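Local coordinates for protein A putative transcriptional regulator (Rhodococcus sp., PDB 2HKU) that probably binds DNA at cis-regulatory sites and controls transcription as a dimeric regulator of the TetR family, at residues Thr115-Met120 with Asp129-Thr134; Phe173-Gln178 with Ala195-Asn200. All blocks are in the same frame, centred on the assembly; numbering follows the deposited sequence.

Contact 1: residues Thr115-Met120 with Asp129-Thr134; sequences TSAMLM and DLITDT. With EDO (1,2-ethanediol), chain H.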
loop_
_atom_site.group_PDB
_atom_site.type_symbol
_atom_site.label_atom_id
_atom_site.label_comp_id
_atom_site.label_asym_id
_atom_site.label_seq_id
_atom_site.Cartn_x
_atom_site.Cartn_y
_atom_site.Cartn_z
ATOM N N THR A 115 -6.603 -1.412 3.484
ATOM C CA THR A 115 -5.270 -2.071 3.216
ATOM C C THR A 115 -5.011 -3.287 4.150
ATOM O O THR A 115 -4.504 -4.344 3.674
ATOM C CB THR A 115 -4.019 -1.049 3.167
ATOM O OG1 THR A 115 -3.737 -0.550 4.482
ATOM C CG2 THR A 115 -4.275 0.051 2.214
ATOM N N SER A 116 -5.374 -3.176 5.437
ATOM C CA SER A 116 -5.232 -4.306 6.392
ATOM C C SER A 116 -6.155 -5.413 6.035
ATOM O O SER A 116 -5.749 -6.637 6.024
ATOM C CB SER A 116 -5.452 -3.912 7.843
ATOM O OG SER A 116 -4.383 -3.027 8.146
ATOM N N ALA A 117 -7.375 -5.020 5.661
ATOM C CA ALA A 117 -8.308 -6.028 5.136
ATOM C C ALA A 117 -7.777 -6.785 3.870
ATOM O O ALA A 117 -7.989 -7.993 3.775
ATOM C CB ALA A 117 -9.696 -5.463 4.846
HETATM N N MSE A 118 -7.193 -6.089 2.883
HETATM C CA MSE A 118 -6.709 -6.752 1.667
HETATM C C MSE A 118 -5.558 -7.746 1.969
HETATM O O MSE A 118 -5.342 -8.741 1.232
HETATM C CB MSE A 118 -6.131 -5.743 0.653
HETATM C CG MSE A 118 -7.174 -4.867 -0.063
HETATM SE SE MSE A 118 -6.522 -3.797 -1.498
HETATM C CE MSE A 118 -6.047 -2.115 -0.538
ATOM N N LEU A 119 -4.765 -7.391 2.959
ATOM C CA LEU A 119 -3.673 -8.225 3.409
ATOM C C LEU A 119 -4.135 -9.476 4.163
ATOM O O LEU A 119 -3.379 -10.498 4.198
ATOM C CB LEU A 119 -2.688 -7.438 4.249
ATOM C CG LEU A 119 -1.860 -6.443 3.494
ATOM C CD1 LEU A 119 -1.141 -5.572 4.519
ATOM C CD2 LEU A 119 -0.900 -7.080 2.495
HETATM N N MSE A 120 -5.284 -9.421 4.824
HETATM C CA MSE A 120 -5.681 -10.588 5.619
HETATM C C MSE A 120 -6.603 -11.557 4.925
HETATM O O MSE A 120 -6.945 -12.586 5.515
HETATM C CB MSE A 120 -6.150 -10.294 7.062
HETATM C CG MSE A 120 -7.244 -9.252 7.304
HETATM SE SE MSE A 120 -9.043 -9.689 6.725
HETATM C CE MSE A 120 -9.593 -10.514 8.425
ATOM N N ASP A 129 -14.137 -11.650 -2.616
ATOM C CA ASP A 129 -15.161 -11.007 -3.452
ATOM C C ASP A 129 -15.606 -9.621 -2.960
ATOM O O ASP A 129 -15.878 -8.710 -3.753
ATOM C CB ASP A 129 -16.344 -11.942 -3.604
ATOM C CG ASP A 129 -15.998 -13.223 -4.405
ATOM O OD1 ASP A 129 -14.899 -13.363 -5.024
ATOM O OD2 ASP A 129 -16.844 -14.118 -4.363
ATOM N N LEU A 130 -15.675 -9.460 -1.648
ATOM C CA LEU A 130 -15.973 -8.146 -1.029
ATOM C C LEU A 130 -14.842 -7.167 -1.377
ATOM O O LEU A 130 -15.110 -6.011 -1.744
ATOM C CB LEU A 130 -15.970 -8.277 0.494
ATOM C CG LEU A 130 -17.200 -8.280 1.423
ATOM C CD1 LEU A 130 -18.446 -8.667 0.755
ATOM C CD2 LEU A 130 -16.992 -9.071 2.741
ATOM N N ILE A 131 -13.589 -7.647 -1.238
ATOM C CA ILE A 131 -12.399 -6.875 -1.500
ATOM C C ILE A 131 -12.378 -6.469 -2.961
ATOM O O ILE A 131 -12.143 -5.288 -3.274
ATOM C CB ILE A 131 -11.022 -7.643 -1.182
ATOM C CG1 ILE A 131 -10.758 -7.829 0.340
ATOM C CG2 ILE A 131 -9.829 -6.853 -1.727
ATOM C CD1 ILE A 131 -10.738 -6.580 1.156
ATOM N N THR A 132 -12.518 -7.458 -3.871
ATOM C CA THR A 132 -12.442 -7.163 -5.283
ATOM C C THR A 132 -13.602 -6.290 -5.746
ATOM O O THR A 132 -13.421 -5.414 -6.603
ATOM C CB THR A 132 -12.182 -8.422 -6.199
ATOM O OG1 THR A 132 -13.216 -9.347 -6.030
ATOM C CG2 THR A 132 -11.032 -9.094 -5.754
ATOM N N ASP A 133 -14.800 -6.519 -5.238
ATOM C CA ASP A 133 -15.835 -5.650 -5.636
ATOM C C ASP A 133 -15.525 -4.213 -5.231
ATOM O O ASP A 133 -15.835 -3.333 -5.971
ATOM C CB ASP A 133 -17.199 -6.021 -5.047
ATOM C CG ASP A 133 -17.934 -7.164 -5.866
ATOM O OD1 ASP A 133 -17.469 -7.539 -6.975
ATOM O OD2 ASP A 133 -18.950 -7.649 -5.349
ATOM N N THR A 134 -15.020 -4.031 -4.010
ATOM C CA THR A 134 -14.692 -2.715 -3.380
ATOM C C THR A 134 -13.629 -2.012 -4.194
ATOM O O THR A 134 -13.781 -0.887 -4.555
ATOM C CB THR A 134 -14.320 -2.853 -1.845
ATOM O OG1 THR A 134 -15.434 -3.455 -1.147
ATOM C CG2 THR A 134 -13.979 -1.444 -1.152
HETATM C C1 EDO H . -1.188 -6.355 8.784
HETATM O O1 EDO H . -0.239 -6.006 9.875
HETATM C C2 EDO H . -2.704 -5.975 8.848
HETATM O O2 EDO H . -3.557 -6.989 8.122
#

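Contact 2: residues Phe173-Gln178 with Ala195-Asn200; sequences FGLVIQ and AVIFAN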
loop_
_atom_site.group_PDB
_atom_site.type_symbol
_atom_site.label_atom_id
_atom_site.label_comp_id
_atom_site.label_asym_id
_atom_site.label_seq_id
_atom_site.Cartn_x
_atom_site.Cartn_y
_atom_site.Cartn_z
ATOM N N PHE A 173 -2.993 4.105 -1.689
ATOM C CA PHE A 173 -2.706 2.961 -0.786
ATOM C C PHE A 173 -1.277 2.979 -0.260
ATOM O O PHE A 173 -1.047 2.941 0.965
ATOM C CB PHE A 173 -2.991 1.614 -1.499
ATOM C CG PHE A 173 -4.445 1.433 -1.928
ATOM C CD1 PHE A 173 -5.492 1.939 -1.159
ATOM C CD2 PHE A 173 -4.740 0.740 -3.093
ATOM C CE1 PHE A 173 -6.854 1.736 -1.620
ATOM C CE2 PHE A 173 -6.052 0.515 -3.557
ATOM C CZ PHE A 173 -7.071 1.010 -2.860
ATOM N N GLY A 174 -0.329 3.129 -1.167
ATOM C CA GLY A 174 1.149 3.118 -0.789
ATOM C C GLY A 174 1.544 4.354 0.039
ATOM O O GLY A 174 2.395 4.280 0.955
ATOM N N LEU A 175 0.949 5.504 -0.271
ATOM C CA LEU A 175 1.184 6.707 0.565
ATOM C C LEU A 175 0.573 6.600 1.956
ATOM O O LEU A 175 1.223 6.945 2.951
ATOM C CB LEU A 175 0.692 8.014 -0.098
ATOM C CG LEU A 175 1.409 8.321 -1.359
ATOM C CD1 LEU A 175 0.666 9.208 -2.424
ATOM C CD2 LEU A 175 2.783 8.842 -1.026
ATOM N N VAL A 176 -0.644 6.117 2.052
ATOM C CA VAL A 176 -1.273 5.888 3.369
ATOM C C VAL A 176 -0.481 4.902 4.196
ATOM O O VAL A 176 -0.308 5.114 5.369
ATOM C CB VAL A 176 -2.770 5.391 3.314
ATOM C CG1 VAL A 176 -3.283 4.910 4.695
ATOM C CG2 VAL A 176 -3.665 6.546 2.812
ATOM N N ILE A 177 -0.050 3.804 3.597
ATOM C CA ILE A 177 0.670 2.809 4.357
ATOM C C ILE A 177 1.995 3.382 4.921
ATOM O O ILE A 177 2.304 3.221 6.106
ATOM C CB ILE A 177 0.982 1.560 3.450
ATOM C CG1 ILE A 177 -0.348 0.810 3.195
ATOM C CG2 ILE A 177 1.900 0.654 4.246
ATOM C CD1 ILE A 177 -0.368 -0.132 1.937
ATOM N N GLN A 178 2.781 4.023 4.091
ATOM C CA GLN A 178 4.090 4.518 4.495
ATOM C C GLN A 178 3.999 5.707 5.393
ATOM O O GLN A 178 4.850 5.961 6.259
ATOM C CB GLN A 178 4.823 4.974 3.282
ATOM C CG GLN A 178 5.281 3.691 2.458
ATOM C CD GLN A 178 5.957 4.070 1.245
ATOM O OE1 GLN A 178 7.217 3.969 1.133
ATOM N NE2 GLN A 178 5.192 4.471 0.251
ATOM N N ALA A 195 2.042 16.005 -2.287
ATOM C CA ALA A 195 2.937 16.375 -3.390
ATOM C C ALA A 195 3.303 15.186 -4.316
ATOM O O ALA A 195 3.525 15.352 -5.506
ATOM C CB ALA A 195 4.214 17.046 -2.847
ATOM N N VAL A 196 3.380 13.973 -3.783
ATOM C CA VAL A 196 3.665 12.794 -4.691
ATOM C C VAL A 196 2.447 12.668 -5.675
ATOM O O VAL A 196 2.639 12.484 -6.860
ATOM C CB VAL A 196 3.883 11.446 -3.862
ATOM C CG1 VAL A 196 3.680 10.235 -4.713
ATOM C CG2 VAL A 196 5.312 11.409 -3.102
ATOM N N ILE A 197 1.213 12.788 -5.178
ATOM C CA ILE A 197 0.027 12.630 -6.091
ATOM C C ILE A 197 0.061 13.740 -7.140
ATOM O O ILE A 197 -0.048 13.449 -8.328
ATOM C CB ILE A 197 -1.326 12.625 -5.373
ATOM C CG1 ILE A 197 -1.515 11.439 -4.390
ATOM C CG2 ILE A 197 -2.522 12.666 -6.403
ATOM C CD1 ILE A 197 -1.578 10.042 -5.057
ATOM N N PHE A 198 0.300 15.001 -6.705
ATOM C CA PHE A 198 0.572 16.066 -7.719
ATOM C C PHE A 198 1.664 15.809 -8.765
ATOM O O PHE A 198 1.483 16.125 -9.957
ATOM C CB PHE A 198 0.664 17.437 -7.040
ATOM C CG PHE A 198 -0.680 17.945 -6.606
ATOM C CD1 PHE A 198 -1.544 18.530 -7.550
ATOM C CD2 PHE A 198 -1.109 17.809 -5.311
ATOM C CE1 PHE A 198 -2.819 18.993 -7.200
ATOM C CE2 PHE A 198 -2.398 18.260 -4.915
ATOM C CZ PHE A 198 -3.246 18.858 -5.879
ATOM N N ALA A 199 2.811 15.253 -8.349
ATOM C CA ALA A 199 3.826 14.835 -9.289
ATOM C C ALA A 199 3.402 13.690 -10.157
ATOM O O ALA A 199 3.830 13.619 -11.332
ATOM C CB ALA A 199 5.147 14.484 -8.556
ATOM N N ASN A 200 2.567 12.772 -9.632
ATOM C CA ASN A 200 2.061 11.664 -10.471
ATOM C C ASN A 200 1.116 12.175 -11.582
ATOM O O ASN A 200 1.100 11.637 -12.648
ATOM C CB ASN A 200 1.258 10.639 -9.621
ATOM C CG ASN A 200 2.139 9.792 -8.690
ATOM O OD1 ASN A 200 1.624 9.093 -7.800
ATOM N ND2 ASN A 200 3.409 9.843 -8.875
#

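Contact 1: residues Thr115-Met120 with Asp129-Thr134
With CG1 of Ile131 turned anti to its own carbonyl carbon (chi1 -71°) and the chain bent again at chi2, the two branches of this isoleucine are presented together to helix 108-120, CG2 to the side chain of Met118, CD1 to Ala117 and the start of Met118. Met118, a selenomethionine, starts with the same kind of first torsion (chi1 -72°), which sets its CG 3.7 Å from Ile131 CG2. CD1 of Ile131 lies 4.0 Å from Ala117 CB and equally far from the backbone N of Met118, so the isoleucine bridges two successive residues. Beyond CG the Met118 chain bends at chi3 and carries CE away from helix 125-152 to Phe173 of helix 161-181; the Met118 side chain also packs on Ile177 of the second subunit. The two segments belong to consecutive helices of the all-helical C-terminal domain of a TetR-family regulator, and their backbones come closest at Met118 and Ile131, with CA atoms 6.5 Å apart. Ala117 also packs on Ala71 of helix 63-87, while Phe114 adds to the apolar surroundings of Ile131. One turn further along, the hydroxyl of Thr134 folds back on its own helix: OG1 lies 2.6 Å from Leu130 O, tilted 31° from the carbonyl plane, and the backbone N of Thr134 approaches that oxygen from the opposite face. On another side of helix 108-120, Ser116 O accepts a hydrogen bond from O2 of a 1,2-ethanediol, probably carried over from crystallisation, which is also hydrogen-bonded to Ser116 O of the second subunit.

Contact 2: residues Phe173-Gln178 with Ala195-Asn200
Leu175 meets both Val196 and Ile197 and carries the whole contact from its side. Two residues before it, Phe173 packs on Val111 of helix 108-120. Gly174 contributes its carbonyl oxygen to Gln178. Leu175 then extends to helix 190-201 with CG anti to the carbonyl carbon (chi1 -63°). Its CD1 touches both partners, lying 3.6 Å from Ile197 CD1 and 3.9 Å from Val196 CG1, while CD2 adds a contact to Val196 CB at 4.0 Å, so the leucine fork lies obliquely across both branched side chains. Cutting this side chain back to an alanine is likely to open a gap before Val196 and leave the end of Ile197 without its leucine neighbour. Val176 turns to Leu104 and Val111. At Gln178 the side chain curls back along its own helix: NE2 donates to Gly174 O at 2.9 Å, nearly straight at 164°, from above the carbonyl plane, while the backbone N of Gln178 comes to the other face. Ser170 of the second subunit packs on Leu175 and Gln178, and Lys166 of that subunit on Val196. This is buried helix-helix packing of a TetR-type C-terminal domain where the second subunit docks, consistent with the family's four-helix dimer interface.

How the contacts relate
From the N terminus, the chain passes through the predicted helix-turn-helix and helix 63-87 before reaching helix 108-120. Contact 1 closes the short connection from there to helix 125-152, joining neighbours in sequence. Helix 161-181 follows, and contact 2 closes the next loop by bringing helix 190-201 against it. The two closures are in series, neither nested nor crossed, with centres about 20 Å apart. They still meet through residues 115-120 and 173-178: Thr115 OG1 lies 3.9 Å from Ile177 CG1, and Thr115 CG2 lies 4.1 Å from Phe173 CD1. Helices 108-120 and 161-181 thus link the two pairs into one C-terminal bundle, and both contacts touch the second subunit.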